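PDB 2B7U: charybdin from Charybdis maritima, which belongs to the ribosome-inactivating proteins of plants, a family built from a mixed beta sheet, a core of helices and a smaller C-terminal region. Local coordinates for residues N196-E199 / R204-F207; Y226-K231 / L237-I242; S206-K211 / Y218-Q223; L35-L40 / V243-D248. All coordinates share one frame; numbering follows the deposited sequence.

All four contacts lie around the C-terminal part of the chain, and two of them share helix 202-214. Contact 1 is buried: it sets a phenylalanine of that helix against the last turn of helix 192-199. Contact 3 uses the same helix nearer the surface, where the returning loop packs on it with by far the largest interface of the four. Contacts 2 and 4 are partly buried. In contact 2 one aromatic ring meets an isoleucine and a lysine of the 223-230 hairpin, whereas contact 4 sets a glutamine amide against a tryptophan edge without a hydrogen bond and links it to a threonine through a water. Asp-197 with Tyr-226 joins contacts 1 and 2, and Lys-211 with Asp-248 joins contacts 3 and 4.

Contact 1 (N196-E199 / R204-F207); sequences NDLE and RFSF
Phe-205 brings the far end of its ring to the backbone of Asp-197, with CE1 3.3 Å and CZ 3.5 Å from the Asp-197 carbonyl O. The oxygen comes in obliquely to the ring. The two residues sit on consecutive helices, 192-199 and 202-214, joined by a very short connection, and Asp-197 belongs to the final, wider pi-type turn of the first. In Phe-205, CG lies opposite the carbonyl carbon and beside the backbone N (chi1 -71°), a torsion that sends the ring across the gap between the helices.

Leu-198 starts in the other direction, its CB pointing away from helix 202-214, but the branched end returns far enough for CD2 to lie 4.5 Å from Phe-205 CE1. This methyl lies at the ring edge, near its plane, and at that distance the apolar touch is light. It has a closer aromatic neighbour in Phe-239, whose CD2 is 4.1 Å from Leu-198 CD2. Ile-225 of strand 223-225 packs on both Leu-198 and Phe-205.

The Asp-197 carboxylate takes no part with the phenylalanine: its end leads away, and OD2 is hydrogen-bonded to Tyr-226 N. Asp-197 thus meets two elements with two different groups, its carbonyl facing helix 202-214 and its side chain holding the turn of the hairpin. Since no hydrogen bond links the two helical segments, their direct contact rests on weak dispersion and on what is probably a mild attraction between the slightly positive ring hydrogens and the carbonyl oxygen.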
# COMPACT_ATOMS: atom_id res chain seq x y z
N ASN A 196 2.61 -13.90 -2.31
CA ASN A 196 3.93 -14.41 -1.98
C ASN A 196 5.05 -13.99 -2.92
O ASN A 196 6.23 -13.85 -2.52
CB ASN A 196 3.89 -15.93 -1.95
CG ASN A 196 3.03 -16.49 -0.85
OD1 ASN A 196 2.65 -17.67 -0.89
ND2 ASN A 196 2.74 -15.68 0.15
N ASP A 197 4.72 -13.90 -4.20
CA ASP A 197 5.72 -13.54 -5.19
C ASP A 197 5.82 -12.02 -5.32
O ASP A 197 6.91 -11.49 -5.55
CB ASP A 197 5.44 -14.13 -6.57
CG ASP A 197 5.23 -15.63 -6.55
OD1 ASP A 197 5.05 -16.23 -5.45
OD2 ASP A 197 5.19 -16.21 -7.66
N LEU A 198 4.69 -11.32 -5.23
CA LEU A 198 4.69 -9.87 -5.38
C LEU A 198 4.76 -9.13 -4.06
O LEU A 198 5.77 -8.50 -3.76
CB LEU A 198 3.47 -9.41 -6.18
CG LEU A 198 3.37 -9.96 -7.60
CD1 LEU A 198 2.17 -9.37 -8.31
CD2 LEU A 198 4.64 -9.68 -8.40
N GLU A 199 3.69 -9.19 -3.27
CA GLU A 199 3.58 -8.32 -2.09
C GLU A 199 4.76 -8.45 -1.15
O GLU A 199 5.27 -7.45 -0.69
CB GLU A 199 2.27 -8.53 -1.35
CG GLU A 199 1.06 -8.19 -2.19
CD GLU A 199 -0.26 -8.30 -1.47
OE1 GLU A 199 -0.27 -8.64 -0.25
OE2 GLU A 199 -1.29 -8.03 -2.13
N ARG A 204 12.33 -5.66 -1.81
CA ARG A 204 13.49 -6.29 -2.47
C ARG A 204 13.52 -5.99 -3.98
O ARG A 204 14.57 -5.64 -4.54
CB ARG A 204 13.44 -7.79 -2.27
CG ARG A 204 13.91 -8.31 -0.96
CD ARG A 204 14.52 -9.72 -1.19
NE ARG A 204 13.59 -10.55 -1.96
CZ ARG A 204 13.87 -11.27 -3.05
NH1 ARG A 204 15.10 -11.37 -3.56
NH2 ARG A 204 12.90 -11.95 -3.64
N PHE A 205 12.39 -6.13 -4.66
CA PHE A 205 12.33 -5.84 -6.09
C PHE A 205 12.62 -4.36 -6.38
O PHE A 205 13.33 -4.04 -7.36
CB PHE A 205 10.92 -6.16 -6.64
CG PHE A 205 10.58 -7.64 -6.73
CD1 PHE A 205 9.26 -8.02 -7.00
CD2 PHE A 205 11.53 -8.62 -6.59
CE1 PHE A 205 8.93 -9.37 -7.13
CE2 PHE A 205 11.18 -9.98 -6.72
CZ PHE A 205 9.89 -10.32 -7.00
N SER A 206 12.10 -3.46 -5.56
CA SER A 206 12.37 -2.03 -5.77
C SER A 206 13.87 -1.79 -5.69
O SER A 206 14.41 -1.06 -6.52
CB SER A 206 11.67 -1.18 -4.72
OG SER A 206 10.26 -1.21 -4.93
N PHE A 207 14.51 -2.38 -4.70
CA PHE A 207 15.95 -2.22 -4.53
C PHE A 207 16.71 -2.78 -5.72
O PHE A 207 17.63 -2.14 -6.26
CB PHE A 207 16.43 -2.94 -3.26
CG PHE A 207 17.91 -2.80 -3.05
CD1 PHE A 207 18.77 -3.80 -3.46
CD2 PHE A 207 18.43 -1.62 -2.51
CE1 PHE A 207 20.15 -3.65 -3.30
CE2 PHE A 207 19.80 -1.48 -2.34
CZ PHE A 207 20.64 -2.49 -2.74

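Contact 2 (Y226-K231 / L237-I242); sequences YGKIIK and LNFLGI
The two-stranded antiparallel hairpin 223-225/228-230 receives the ring of Phe-239, which meets Ile-230 and Lys-228 on its second strand. Ile-230 makes the firmer touch: its CD1 lies 3.8 Å from both CE1 and CZ of Phe-239, approaching obliquely to the ring, with the two side chains coming from opposite directions. Both Ile-230 torsions contribute, chi1 of -47° setting CG1 beside the backbone N and chi2 of -57° turning the methyl onto the ring.

Two positions apart on the strand, Lys-228 and Ile-230 point to the same side, toward Phe-239. The phenylalanine is offered to them by a type I beta turn from Leu-237 to Leu-240, closed by Leu-240 N to Leu-237 O at 2.9 Å, and Ile-225 of the first strand also packs on the ring.

Lys-228 makes the lighter touch. Its chain bends in its outer half, bringing NZ to 4.2 Å from Phe-239 CZ near the ring plane. The ammonium therefore meets the edge and not the pi face. The partner of its charge lies outside the two segments: NZ forms a salt bridge with a sulfonate oxygen of a bound MES molecule, probably from the crystallisation liquor.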
# COMPACT_ATOMS: atom_id res chain seq x y z
N TYR A 226 5.02 -16.07 -10.57
CA TYR A 226 3.92 -16.83 -11.19
C TYR A 226 4.47 -17.96 -12.07
O TYR A 226 3.95 -18.21 -13.16
CB TYR A 226 3.06 -15.89 -12.05
CG TYR A 226 1.63 -16.35 -12.34
CD1 TYR A 226 0.91 -15.76 -13.37
CD2 TYR A 226 1.01 -17.32 -11.58
CE1 TYR A 226 -0.40 -16.14 -13.64
CE2 TYR A 226 -0.30 -17.71 -11.85
CZ TYR A 226 -1.00 -17.11 -12.88
OH TYR A 226 -2.31 -17.51 -13.15
N GLY A 227 5.50 -18.64 -11.58
CA GLY A 227 6.08 -19.77 -12.29
C GLY A 227 6.90 -19.45 -13.53
O GLY A 227 7.31 -20.36 -14.26
N LYS A 228 7.18 -18.17 -13.76
CA LYS A 228 7.93 -17.72 -14.93
C LYS A 228 9.23 -17.06 -14.49
O LYS A 228 9.24 -16.34 -13.49
CB LYS A 228 7.13 -16.68 -15.70
CG LYS A 228 5.82 -17.15 -16.24
CD LYS A 228 4.97 -15.96 -16.78
CE LYS A 228 5.76 -14.90 -17.58
NZ LYS A 228 6.13 -13.62 -16.83
N ILE A 229 10.29 -17.26 -15.25
CA ILE A 229 11.58 -16.67 -14.92
C ILE A 229 11.67 -15.25 -15.49
O ILE A 229 11.42 -15.02 -16.68
CB ILE A 229 12.76 -17.59 -15.35
CG1 ILE A 229 12.62 -18.93 -14.61
CG2 ILE A 229 14.08 -16.93 -15.03
CD1 ILE A 229 13.52 -20.06 -15.12
N ILE A 230 12.02 -14.31 -14.62
CA ILE A 230 12.16 -12.89 -14.96
C ILE A 230 13.65 -12.57 -14.94
O ILE A 230 14.28 -12.50 -13.88
CB ILE A 230 11.42 -12.02 -13.92
CG1 ILE A 230 10.02 -12.57 -13.65
CG2 ILE A 230 11.41 -10.56 -14.36
CD1 ILE A 230 9.11 -12.69 -14.84
N LYS A 231 14.21 -12.39 -16.13
CA LYS A 231 15.65 -12.45 -16.32
C LYS A 231 16.37 -11.13 -16.18
O LYS A 231 17.58 -11.13 -15.94
CB LYS A 231 15.97 -13.05 -17.70
CG LYS A 231 15.83 -14.57 -17.74
CD LYS A 231 16.59 -15.18 -18.92
CE LYS A 231 18.14 -14.98 -18.86
NZ LYS A 231 18.81 -15.56 -17.63
N LEU A 237 10.61 -4.60 -13.62
CA LEU A 237 9.98 -3.29 -13.46
C LEU A 237 8.54 -3.25 -14.02
O LEU A 237 7.69 -2.53 -13.50
CB LEU A 237 10.85 -2.19 -14.11
CG LEU A 237 10.33 -0.76 -13.98
CD1 LEU A 237 10.10 -0.36 -12.52
CD2 LEU A 237 11.28 0.21 -14.69
N ASN A 238 8.29 -4.05 -15.06
CA ASN A 238 6.96 -4.13 -15.69
C ASN A 238 5.89 -4.58 -14.70
O ASN A 238 4.69 -4.26 -14.89
CB ASN A 238 7.00 -5.11 -16.86
CG ASN A 238 7.67 -4.54 -18.11
OD1 ASN A 238 8.00 -5.32 -19.02
ND2 ASN A 238 7.86 -3.21 -18.19
N PHE A 239 6.28 -5.30 -13.65
CA PHE A 239 5.32 -5.70 -12.61
C PHE A 239 4.94 -4.58 -11.65
O PHE A 239 3.88 -4.65 -11.01
CB PHE A 239 5.88 -6.87 -11.78
CG PHE A 239 5.94 -8.16 -12.52
CD1 PHE A 239 7.00 -8.43 -13.38
CD2 PHE A 239 4.91 -9.10 -12.40
CE1 PHE A 239 7.06 -9.64 -14.09
CE2 PHE A 239 4.98 -10.32 -13.10
CZ PHE A 239 6.07 -10.57 -13.95
N LEU A 240 5.81 -3.58 -11.49
CA LEU A 240 5.59 -2.57 -10.46
C LEU A 240 4.84 -1.36 -10.97
O LEU A 240 5.09 -0.86 -12.05
CB LEU A 240 6.92 -2.10 -9.84
CG LEU A 240 7.47 -3.01 -8.75
CD1 LEU A 240 7.89 -4.36 -9.28
CD2 LEU A 240 8.62 -2.39 -7.94
N GLY A 241 3.89 -0.91 -10.19
CA GLY A 241 3.20 0.33 -10.42
C GLY A 241 3.92 1.56 -9.91
O GLY A 241 3.71 2.68 -10.39
N ILE A 242 4.72 1.36 -8.87
CA ILE A 242 5.50 2.41 -8.23
C ILE A 242 6.65 1.72 -7.48
O ILE A 242 6.52 0.57 -7.05
CB ILE A 242 4.59 3.35 -7.35
CG1 ILE A 242 5.35 4.64 -6.98
CG2 ILE A 242 4.08 2.62 -6.14
CD1 ILE A 242 4.43 5.78 -6.71

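Contact 3 (S206-K211 / Y218-Q223); sequences SFMILK and YKFEPQ
Met-208 and Tyr-218 form the tight part of this contact, crossing so closely that Met-208 CG lies 3.2 Å from Tyr-218 OH. Beside them the aliphatic root of Lys-211 sits over the tyrosine: its CB is 4.1 Å from the ring centroid and only 10° off the ring normal, a CH-pi contact, and its CG adds a touch of 3.7 Å to Tyr-218 CD1. The same CB also rests over the rim of one face of Phe-207, a turn earlier on the helix. Beyond CG the lysine chain leaves the tyrosine, and NZ is hydrogen-bonded to Asp-248 O.

The arrangement is a loop doubling back along helix 202-214, from Tyr-218, next to the disulfide-bonded Cys-217, to Gln-223, where strand 223-225 begins. Extended beyond CG, the Met-208 side chain reaches across toward Gln-223, which comes from the opposite direction. Its sulfur makes an oblique Met-aromatic contact with Phe-220, SD lying 5.1 Å from the ring centroid, and its methyl ends 3.6 Å from Gln-223 NE2. The amide of Gln-223 turns back to its own loop: NE2 donates to Glu-221 O at 2.8 Å, nearly straight at 164°, from above the carbonyl plane, which holds the amide beside the methionine.

Packing loosens toward the surface. Phe-207 meets the tyrosine only at 4.2 Å, between the CE1 atoms of Phe-207 and Tyr-218, obliquely. Lys-219 and Glu-221 lie on the exposed side, and Lys-219 NZ curls back to hydrogen-bond Tyr-218 O.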
# COMPACT_ATOMS: atom_id res chain seq x y z
N SER A 206 12.10 -3.46 -5.56
CA SER A 206 12.37 -2.03 -5.77
C SER A 206 13.87 -1.79 -5.69
O SER A 206 14.41 -1.06 -6.52
CB SER A 206 11.67 -1.18 -4.72
OG SER A 206 10.26 -1.21 -4.93
N PHE A 207 14.51 -2.38 -4.70
CA PHE A 207 15.95 -2.22 -4.53
C PHE A 207 16.71 -2.78 -5.72
O PHE A 207 17.63 -2.14 -6.26
CB PHE A 207 16.43 -2.94 -3.26
CG PHE A 207 17.91 -2.80 -3.05
CD1 PHE A 207 18.77 -3.80 -3.46
CD2 PHE A 207 18.43 -1.62 -2.51
CE1 PHE A 207 20.15 -3.65 -3.30
CE2 PHE A 207 19.80 -1.48 -2.34
CZ PHE A 207 20.64 -2.49 -2.74
N MET A 208 16.36 -4.00 -6.14
CA MET A 208 17.06 -4.59 -7.31
C MET A 208 16.98 -3.70 -8.54
O MET A 208 17.94 -3.57 -9.33
CB MET A 208 16.47 -5.96 -7.69
CG MET A 208 16.64 -7.01 -6.67
SD MET A 208 15.72 -8.49 -7.18
CE MET A 208 15.78 -9.35 -5.65
N ILE A 209 15.81 -3.13 -8.77
CA ILE A 209 15.54 -2.28 -9.95
C ILE A 209 16.35 -0.98 -9.87
O ILE A 209 17.07 -0.64 -10.82
CB ILE A 209 14.05 -1.99 -10.08
CG1 ILE A 209 13.32 -3.29 -10.47
CG2 ILE A 209 13.78 -0.90 -11.13
CD1 ILE A 209 11.87 -3.22 -10.17
N LEU A 210 16.29 -0.28 -8.74
CA LEU A 210 17.03 0.98 -8.64
C LEU A 210 18.54 0.75 -8.55
O LEU A 210 19.31 1.52 -9.09
CB LEU A 210 16.56 1.79 -7.44
CG LEU A 210 15.13 2.29 -7.55
CD1 LEU A 210 14.85 3.23 -6.40
CD2 LEU A 210 14.88 3.00 -8.88
N LYS A 211 18.96 -0.32 -7.88
CA LYS A 211 20.41 -0.58 -7.81
C LYS A 211 20.91 -0.96 -9.20
O LYS A 211 22.04 -0.57 -9.59
CB LYS A 211 20.74 -1.62 -6.72
CG LYS A 211 22.18 -1.53 -6.25
CD LYS A 211 22.46 -0.37 -5.35
CE LYS A 211 23.92 -0.39 -4.90
NZ LYS A 211 24.25 0.77 -4.06
N TYR A 218 26.42 -3.89 -9.91
CA TYR A 218 25.38 -4.69 -9.29
C TYR A 218 24.99 -5.81 -10.25
O TYR A 218 24.83 -5.60 -11.44
CB TYR A 218 24.17 -3.82 -8.96
CG TYR A 218 23.03 -4.61 -8.36
CD1 TYR A 218 23.06 -5.02 -7.03
CD2 TYR A 218 21.94 -4.99 -9.14
CE1 TYR A 218 22.00 -5.75 -6.48
CE2 TYR A 218 20.90 -5.72 -8.62
CZ TYR A 218 20.94 -6.11 -7.29
OH TYR A 218 19.88 -6.86 -6.78
N LYS A 219 24.86 -7.02 -9.73
CA LYS A 219 24.47 -8.15 -10.56
C LYS A 219 23.01 -8.55 -10.30
O LYS A 219 22.64 -8.94 -9.20
CB LYS A 219 25.45 -9.31 -10.37
CG LYS A 219 26.87 -8.93 -10.88
CD LYS A 219 26.87 -8.54 -12.39
CE LYS A 219 27.88 -7.43 -12.77
NZ LYS A 219 27.25 -6.06 -13.00
N PHE A 220 22.17 -8.34 -11.32
CA PHE A 220 20.75 -8.70 -11.23
C PHE A 220 20.64 -10.21 -11.32
O PHE A 220 21.17 -10.84 -12.23
CB PHE A 220 19.93 -8.07 -12.33
CG PHE A 220 18.45 -8.35 -12.22
CD1 PHE A 220 17.64 -7.52 -11.47
CD2 PHE A 220 17.88 -9.46 -12.86
CE1 PHE A 220 16.27 -7.77 -11.37
CE2 PHE A 220 16.53 -9.71 -12.75
CZ PHE A 220 15.73 -8.90 -11.99
N GLU A 221 19.96 -10.77 -10.34
CA GLU A 221 19.71 -12.20 -10.29
C GLU A 221 18.30 -12.47 -10.80
O GLU A 221 17.35 -11.89 -10.30
CB GLU A 221 19.85 -12.68 -8.86
CG GLU A 221 21.29 -12.78 -8.42
CD GLU A 221 21.93 -14.12 -8.77
OE1 GLU A 221 21.82 -14.57 -9.94
OE2 GLU A 221 22.56 -14.72 -7.87
N PRO A 222 18.15 -13.37 -11.78
CA PRO A 222 16.79 -13.69 -12.22
C PRO A 222 15.86 -14.15 -11.10
O PRO A 222 16.27 -14.88 -10.21
CB PRO A 222 17.02 -14.82 -13.22
CG PRO A 222 18.33 -14.56 -13.78
CD PRO A 222 19.16 -14.07 -12.60
N GLN A 223 14.59 -13.72 -11.19
CA GLN A 223 13.58 -13.99 -10.19
C GLN A 223 12.49 -14.84 -10.84
O GLN A 223 12.28 -14.76 -12.04
CB GLN A 223 12.98 -12.68 -9.71
CG GLN A 223 14.02 -11.72 -9.17
CD GLN A 223 14.64 -12.19 -7.89
OE1 GLN A 223 13.93 -12.53 -6.94
NE2 GLN A 223 15.97 -12.25 -7.85

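Contact 4 (L35-L40 / V243-D248)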
# COMPACT_ATOMS: atom_id res chain seq x y z
N LEU A 35 1.96 10.37 -6.00
CA LEU A 35 3.01 9.91 -5.10
C LEU A 35 4.41 10.09 -5.65
O LEU A 35 5.41 10.07 -4.90
CB LEU A 35 2.80 8.43 -4.77
CG LEU A 35 1.58 8.06 -3.93
CD1 LEU A 35 1.21 6.57 -4.02
CD2 LEU A 35 1.78 8.46 -2.46
N ALA A 36 4.52 10.19 -6.97
CA ALA A 36 5.82 10.19 -7.64
C ALA A 36 6.71 11.35 -7.24
O ALA A 36 6.23 12.48 -7.07
CB ALA A 36 5.63 10.24 -9.12
N THR A 37 8.00 11.08 -7.14
CA THR A 37 9.00 12.16 -7.14
C THR A 37 9.72 12.26 -8.45
O THR A 37 9.97 13.35 -8.93
CB THR A 37 10.06 12.00 -6.02
OG1 THR A 37 10.99 10.94 -6.37
CG2 THR A 37 9.41 11.78 -4.75
N TRP A 38 10.08 11.12 -9.04
CA TRP A 38 10.74 11.04 -10.33
C TRP A 38 10.32 9.73 -10.94
O TRP A 38 9.46 9.04 -10.38
CB TRP A 38 12.24 11.08 -10.22
CG TRP A 38 12.88 9.93 -9.41
CD1 TRP A 38 12.79 9.75 -8.06
CD2 TRP A 38 13.76 8.88 -9.89
NE1 TRP A 38 13.51 8.64 -7.67
CE2 TRP A 38 14.12 8.09 -8.78
CE3 TRP A 38 14.26 8.51 -11.15
CZ2 TRP A 38 14.98 6.97 -8.89
CZ3 TRP A 38 15.07 7.38 -11.26
CH2 TRP A 38 15.45 6.65 -10.13
N TYR A 39 10.83 9.47 -12.15
CA TYR A 39 10.35 8.35 -12.96
C TYR A 39 11.50 7.55 -13.54
O TYR A 39 12.52 8.09 -13.96
CB TYR A 39 9.43 8.85 -14.09
CG TYR A 39 8.12 9.37 -13.61
CD1 TYR A 39 7.98 10.70 -13.17
CD2 TYR A 39 6.99 8.56 -13.61
CE1 TYR A 39 6.76 11.19 -12.72
CE2 TYR A 39 5.76 9.04 -13.16
CZ TYR A 39 5.66 10.36 -12.71
OH TYR A 39 4.44 10.82 -12.27
N LEU A 40 11.31 6.24 -13.58
CA LEU A 40 12.21 5.33 -14.18
C LEU A 40 11.48 4.53 -15.27
O LEU A 40 10.60 3.76 -14.96
CB LEU A 40 12.76 4.38 -13.11
CG LEU A 40 13.69 3.33 -13.70
CD1 LEU A 40 14.85 3.95 -14.41
CD2 LEU A 40 14.19 2.33 -12.65
N VAL A 243 7.77 2.40 -7.37
CA VAL A 243 9.03 1.83 -6.87
C VAL A 243 9.48 2.48 -5.56
O VAL A 243 9.56 3.70 -5.50
CB VAL A 243 10.14 2.00 -7.93
CG1 VAL A 243 11.40 1.36 -7.46
CG2 VAL A 243 9.67 1.44 -9.29
N GLU A 244 9.79 1.69 -4.53
CA GLU A 244 10.35 2.24 -3.30
C GLU A 244 11.78 2.71 -3.52
O GLU A 244 12.48 2.12 -4.32
CB GLU A 244 10.34 1.16 -2.21
CG GLU A 244 10.45 1.74 -0.85
CD GLU A 244 10.59 0.72 0.23
OE1 GLU A 244 11.44 -0.17 0.11
OE2 GLU A 244 9.87 0.84 1.25
N GLN A 245 12.23 3.73 -2.79
CA GLN A 245 13.59 4.28 -2.97
C GLN A 245 14.37 4.24 -1.66
O GLN A 245 14.37 5.19 -0.90
CB GLN A 245 13.53 5.72 -3.50
CG GLN A 245 14.91 6.23 -3.89
CD GLN A 245 14.93 7.63 -4.45
OE1 GLN A 245 15.96 8.03 -5.00
NE2 GLN A 245 13.81 8.39 -4.33
N HIS A 246 15.06 3.12 -1.42
CA HIS A 246 15.91 2.98 -0.25
C HIS A 246 17.20 3.82 -0.41
O HIS A 246 17.77 3.88 -1.50
CB HIS A 246 16.24 1.50 -0.05
CG HIS A 246 16.93 1.20 1.24
ND1 HIS A 246 16.29 0.61 2.31
CD2 HIS A 246 18.19 1.44 1.64
CE1 HIS A 246 17.14 0.50 3.32
NE2 HIS A 246 18.31 0.99 2.93
N PRO A 247 17.66 4.50 0.65
CA PRO A 247 18.90 5.29 0.58
C PRO A 247 20.14 4.56 0.06
O PRO A 247 21.02 5.18 -0.53
CB PRO A 247 19.14 5.73 2.02
CG PRO A 247 17.80 5.77 2.60
CD PRO A 247 17.01 4.66 1.97
N ASP A 248 20.25 3.26 0.33
CA ASP A 248 21.36 2.47 -0.21
C ASP A 248 21.45 2.52 -1.73
O ASP A 248 22.52 2.30 -2.29
CB ASP A 248 21.28 1.01 0.22
CG ASP A 248 21.54 0.79 1.72
OD1 ASP A 248 21.40 -0.39 2.14
OD2 ASP A 248 21.90 1.74 2.46
O HOH W 1 13.92 11.09 -5.26
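Gln-245 and Trp-38 carry this contact, the glutamine amide lying at the pyrrole edge of the indole. Gln-245 NE2 is 3.4 Å from Trp-38 NE1, near the plane of the ring, yet the two are both donors and no hydrogen bond joins them. The amide plane is turned 54° from that of the indole, and Gln-245 OE1 is slightly farther from Trp-38 NE1, at 3.7 Å. This is contact at an edge, without stacking.

The torsions explain how the groups meet. Trp-38 holds its CG between the backbone N and the carbonyl carbon (chi1 62°), which swings the indole from the short strand 38-40 toward the 243-248 loop. Gln-245 reaches out with an extended chain (chi2 179°), delivering its amide to the ring edge.

Thr-37 adds little surface but a polar link: a water lies 3.1 Å from Thr-37 OG1 and accepts from Gln-245 NE2 at 2.9 Å. The hydroxyl of Thr-37 is also bonded to Val-45 O on strand 43-45, the partner of 38-40 in a small antiparallel hairpin. Gln-245 NE2 has a second acceptor in Leu-46 O just beyond that hairpin, while its OE1 is bonded to Arg-250 NH1.

The partners at both ends are consistent with one amide orientation: nitrogen toward Leu-46 O and the water, oxygen toward Arg-250. The closeness of the two donors is probably tolerated because these other bonds hold the amide. Amide and water thus add side-chain links to the backbone bonds that Val-243 makes with Pro-44 and Leu-46, while Trp-38 meets the amide by van der Waals contact at its edge.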